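Ferric vibriobactin ABC transporter, periplasmic ferric vibriobactin-binding protein (Vibrio cholerae, PDB 3R5T) binds the iron complex of the siderophore vibriobactin in the periplasm and probably delivers it to its ABC transporter for uptake. Local coordinates at residues E80-E85 with P105-I110. Residues are numbered along the deposited sequence; the frame is centred on the assembly and turned at random.
Sequences ESVYVE and PLLQAI
Tyr83 OH and the backbone O of Leu106 are joined through one water. The water lies 2.8 Å from Tyr83 OH and donates to Leu106 O at 2.9 Å. This bridge is the polar link between the two segments, for no direct hydrogen bond crosses between them. The rest is apolar and centres on Ile110, which follows helix 104-108. Ile110 CD1 lies over one face of the Tyr83 ring, 3.9 Å from the centroid and 28° off the ring normal, a CH-pi contact. The closest ring atom is Tyr83 CE2, 3.4 Å from Ile110 CD1. Ile110 CG1 covers the same face nearer the hydroxyl end, with Tyr83 CZ 3.6 Å away. With CG anti to the carbonyl carbon (chi1 -83°), the Tyr83 ring swings toward Ile110, and chi2 turns a face to it.

The two helices belong to the lobe built on the parallel sheet of strands 69-73, 44-49, 26-28, 89-93 and 113-116. Helix 79-85 lies in the crossover from strand 69-73 to the parallel strand 89-93, a beta-alpha-beta connection. Helix 104-108 comes between strand 89-93 and the edge strand 113-116. The family is one of bilobed solute-binding proteins.

On the buried side, Val82 points its two methyls at different partners. Val82 CG1, anti to the backbone N (chi1 -178°), meets Ile110 CD1 at 3.6 Å. Val82 CG2 approaches Leu107 CD2 more loosely, at 4.2 Å, and these two side chains cross at about a right angle. Ile110 CD1 is thus held between the Tyr83 ring and Val82 CG1. Toward the sheet, Val82 also touches Trp72 and Ile90, while Leu107 rests on Val92. Gln108 OE1 accepts a hydrogen bond from Thr113 N, tying helix 104-108 to the start of the edge strand.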
loop_
_atom_site.group_PDB
_atom_site.type_symbol
_atom_site.label_atom_id
_atom_site.label_comp_id
_atom_site.label_asym_id
_atom_site.label_seq_id
_atom_site.Cartn_x
_atom_site.Cartn_y
_atom_site.Cartn_z
ATOM N N GLU A 80 19.345 19.678 -0.872
ATOM C CA GLU A 80 19.177 21.031 -0.345
ATOM C C GLU A 80 17.835 21.116 0.376
ATOM O O GLU A 80 17.747 21.666 1.470
ATOM C CB GLU A 80 19.258 22.064 -1.467
ATOM C CG GLU A 80 18.942 23.477 -1.014
ATOM C CD GLU A 80 19.072 24.473 -2.144
ATOM O OE1 GLU A 80 20.104 24.430 -2.858
ATOM O OE2 GLU A 80 18.151 25.305 -2.327
ATOM N N SER A 81 16.801 20.567 -0.240
ATOM C CA SER A 81 15.475 20.621 0.354
ATOM C C SER A 81 15.446 19.877 1.687
ATOM O O SER A 81 14.817 20.340 2.639
ATOM C CB SER A 81 14.403 20.101 -0.612
ATOM O OG SER A 81 14.534 18.712 -0.866
ATOM N N VAL A 82 16.148 18.750 1.771
ATOM C CA VAL A 82 16.206 18.011 3.045
ATOM C C VAL A 82 16.886 18.855 4.134
ATOM O O VAL A 82 16.372 18.968 5.247
ATOM C CB VAL A 82 16.927 16.655 2.905
ATOM C CG1 VAL A 82 16.910 15.910 4.249
ATOM C CG2 VAL A 82 16.238 15.814 1.847
ATOM N N TYR A 83 18.039 19.440 3.816
ATOM C CA TYR A 83 18.741 20.316 4.753
ATOM C C TYR A 83 17.824 21.439 5.239
ATOM O O TYR A 83 17.749 21.717 6.439
ATOM C CB TYR A 83 20.006 20.918 4.118
ATOM C CG TYR A 83 21.224 20.019 4.160
ATOM C CD1 TYR A 83 22.064 19.995 5.274
ATOM C CD2 TYR A 83 21.537 19.193 3.089
ATOM C CE1 TYR A 83 23.184 19.172 5.308
ATOM C CE2 TYR A 83 22.643 18.367 3.115
ATOM C CZ TYR A 83 23.457 18.348 4.230
ATOM O OH TYR A 83 24.552 17.513 4.247
ATOM N N VAL A 84 17.108 22.077 4.321
ATOM C CA VAL A 84 16.307 23.239 4.707
ATOM C C VAL A 84 15.124 22.854 5.602
ATOM O O VAL A 84 14.747 23.608 6.497
ATOM C CB VAL A 84 15.846 24.067 3.477
ATOM C CG1 VAL A 84 14.890 25.171 3.900
ATOM C CG2 VAL A 84 17.055 24.645 2.735
ATOM N N GLU A 85 14.556 21.672 5.382
ATOM C CA GLU A 85 13.456 21.209 6.223
ATOM C C GLU A 85 13.906 20.894 7.653
ATOM O O GLU A 85 13.073 20.809 8.560
ATOM C CB GLU A 85 12.773 19.992 5.597
ATOM C CG GLU A 85 11.994 20.306 4.326
ATOM C CD GLU A 85 10.926 21.361 4.540
ATOM O OE1 GLU A 85 10.951 22.391 3.828
ATOM O OE2 GLU A 85 10.074 21.181 5.432
ATOM N N PRO A 105 23.493 6.947 2.805
ATOM C CA PRO A 105 24.663 7.601 3.405
ATOM C C PRO A 105 24.617 9.132 3.314
ATOM O O PRO A 105 25.042 9.810 4.253
ATOM C CB PRO A 105 25.830 7.038 2.585
ATOM C CG PRO A 105 25.338 5.687 2.137
ATOM C CD PRO A 105 23.885 5.932 1.810
ATOM N N LEU A 106 24.113 9.674 2.212
ATOM C CA LEU A 106 23.999 11.125 2.094
ATOM C C LEU A 106 22.940 11.668 3.044
ATOM O O LEU A 106 23.125 12.714 3.666
ATOM C CB LEU A 106 23.707 11.548 0.647
ATOM C CG LEU A 106 24.860 11.351 -0.334
ATOM C CD1 LEU A 106 24.382 11.377 -1.793
ATOM C CD2 LEU A 106 25.919 12.420 -0.094
ATOM N N LEU A 107 21.841 10.931 3.196
ATOM C CA LEU A 107 20.742 11.372 4.046
ATOM C C LEU A 107 21.093 11.269 5.534
ATOM O O LEU A 107 20.747 12.144 6.325
ATOM C CB LEU A 107 19.482 10.563 3.740
ATOM C CG LEU A 107 18.900 10.776 2.333
ATOM C CD1 LEU A 107 17.936 9.662 1.975
ATOM C CD2 LEU A 107 18.217 12.138 2.238
ATOM N N GLN A 108 21.781 10.197 5.906
ATOM C CA GLN A 108 22.174 9.987 7.299
ATOM C C GLN A 108 23.120 11.087 7.785
ATOM O O GLN A 108 23.205 11.353 8.982
ATOM C CB GLN A 108 22.782 8.590 7.474
ATOM C CG GLN A 108 23.289 8.267 8.884
ATOM C CD GLN A 108 22.187 8.150 9.930
ATOM O OE1 GLN A 108 21.103 7.604 9.681
ATOM N NE2 GLN A 108 22.478 8.648 11.128
ATOM N N ALA A 109 23.824 11.732 6.856
ATOM C CA ALA A 109 24.683 12.862 7.202
ATOM C C ALA A 109 23.856 14.043 7.687
ATOM O O ALA A 109 24.377 14.944 8.356
ATOM C CB ALA A 109 25.543 13.269 5.999
ATOM N N ILE A 110 22.572 14.043 7.342
ATOM C CA ILE A 110 21.663 15.133 7.680
ATOM C C ILE A 110 20.853 14.884 8.946
ATOM O O ILE A 110 20.719 15.768 9.787
ATOM C CB ILE A 110 20.673 15.410 6.528
ATOM C CG1 ILE A 110 21.424 15.549 5.198
ATOM C CG2 ILE A 110 19.831 16.644 6.844
ATOM C CD1 ILE A 110 20.523 15.790 3.990
HETATM O O HOH W 1 24.436 15.104 2.765
#